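Local coordinates for uncharacterized protein Atu1656 (Agrobacterium tumefaciens, PDB 2OJH) that is of unknown function but belongs to the TolB family and folds as a six-bladed beta-propeller, at residues Arg201-Asp205 with Gly206-Glu210. Numbering follows the deposited sequence. Where two conformers were deposited one is given.
Sequences RVRVD and GSSVE
R201 and E210 clasp each other in a local contact across a beta hairpin, on the side of the V202-V209 pair away from the turn; the hairpin joins the last two strands, 198-203 and 209-211, of one four-stranded propeller blade, with 209-211 as an edge strand. Two backbone bonds establish the antiparallel pairing: R201 N to E210 O and E210 N to R201 O, both 2.9 Å. On the same sheet face their side chains run side by side. R201 is extended from CG to NE, and the guanidinium and carboxylate planes are 26° apart. NE and NH1 of R201, each 2.8 Å from E210 OE2, grip that one oxygen side-on in a salt bridge, both from the same face of the carboxylate. OE2 lies near the guanidinium plane, though the N-H...O angles are bent to about 140°. R201 NH2 is hydrogen-bonded to Y188 OH, and W186 makes a cation-pi contact with R201, tying the pair to strand 186-191.

V202 and V209 form the next, non-hydrogen-bonded pair on the other face, their CA atoms 4.1 Å apart, and both touch F189. Beyond them R203 N donates to S208 O. A type I turn from R203 to G206 reverses the chain, closed by G206 N to R203 O; G206 has positive phi (88°), which suits glycine. Within the turn, D205 forms an Asx turn: its OD1 accepts S207 N at 2.9 Å from above the carboxylate plane and, in one of two S207 conformers, S207 OG at 2.6 Å on the syn side.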
# COMPACT_ATOMS: atom_id res chain seq x y z
N ARG A 201 -1.00 12.64 -9.12
CA ARG A 201 -0.90 13.15 -7.77
C ARG A 201 -1.84 14.33 -7.53
O ARG A 201 -2.06 15.14 -8.42
CB ARG A 201 0.56 13.50 -7.42
CG ARG A 201 1.17 14.64 -8.22
CD ARG A 201 2.56 14.96 -7.69
NE ARG A 201 3.06 16.21 -8.25
CZ ARG A 201 4.26 16.73 -7.99
NH1 ARG A 201 4.59 17.88 -8.56
NH2 ARG A 201 5.11 16.11 -7.18
N VAL A 202 -2.41 14.41 -6.33
CA VAL A 202 -3.31 15.49 -5.96
C VAL A 202 -2.75 16.20 -4.72
O VAL A 202 -2.15 15.55 -3.86
CB VAL A 202 -4.77 14.97 -5.70
CG1 VAL A 202 -4.84 13.97 -4.52
CG2 VAL A 202 -5.75 16.14 -5.50
N ARG A 203 -2.93 17.52 -4.62
CA ARG A 203 -2.49 18.24 -3.42
C ARG A 203 -3.31 17.76 -2.22
O ARG A 203 -4.50 17.44 -2.37
CB ARG A 203 -2.67 19.75 -3.57
CG ARG A 203 -1.82 20.43 -4.63
CD ARG A 203 -0.34 20.41 -4.31
NE ARG A 203 -0.05 20.57 -2.89
CZ ARG A 203 -0.04 21.72 -2.25
NH1 ARG A 203 0.24 21.75 -0.95
NH2 ARG A 203 -0.32 22.85 -2.89
N VAL A 204 -2.73 17.75 -1.02
CA VAL A 204 -3.49 17.28 0.14
C VAL A 204 -4.72 18.14 0.38
O VAL A 204 -5.70 17.65 0.93
CB VAL A 204 -2.65 17.09 1.46
CG1 VAL A 204 -1.50 16.12 1.22
CG2 VAL A 204 -2.14 18.38 1.98
N ASP A 205 -4.69 19.40 -0.07
CA ASP A 205 -5.87 20.28 0.05
C ASP A 205 -6.85 20.10 -1.11
O ASP A 205 -7.88 20.77 -1.17
CB ASP A 205 -5.47 21.75 0.20
CG ASP A 205 -4.95 22.38 -1.09
OD1 ASP A 205 -4.90 21.70 -2.14
OD2 ASP A 205 -4.59 23.57 -1.05
N GLY A 206 -6.52 19.22 -2.05
CA GLY A 206 -7.43 18.87 -3.13
C GLY A 206 -7.37 19.74 -4.36
O GLY A 206 -8.10 19.49 -5.33
N SER A 207 -6.60 20.83 -4.28
CA SER A 207 -6.83 22.02 -5.10
C SER A 207 -6.25 21.93 -6.50
O SER A 207 -6.66 22.66 -7.43
CB SER A 207 -6.29 23.27 -4.40
OG SER A 207 -4.89 23.18 -4.24
N SER A 208 -5.27 21.05 -6.65
CA SER A 208 -4.74 20.72 -7.95
C SER A 208 -4.39 19.24 -8.00
O SER A 208 -4.20 18.59 -6.97
CB SER A 208 -3.54 21.59 -8.33
OG SER A 208 -2.32 21.09 -7.81
N VAL A 209 -4.37 18.73 -9.23
CA VAL A 209 -4.10 17.33 -9.54
C VAL A 209 -3.31 17.33 -10.86
O VAL A 209 -3.47 18.23 -11.68
CB VAL A 209 -5.43 16.52 -9.68
CG1 VAL A 209 -6.29 17.03 -10.85
CG2 VAL A 209 -5.18 15.01 -9.80
N GLU A 210 -2.45 16.34 -11.05
CA GLU A 210 -1.61 16.26 -12.26
C GLU A 210 -1.11 14.84 -12.58
O GLU A 210 -0.97 14.02 -11.68
CB GLU A 210 -0.44 17.24 -12.20
CG GLU A 210 0.41 17.07 -10.98
CD GLU A 210 1.43 18.21 -10.80
OE1 GLU A 210 1.09 19.40 -11.00
OE2 GLU A 210 2.57 17.90 -10.44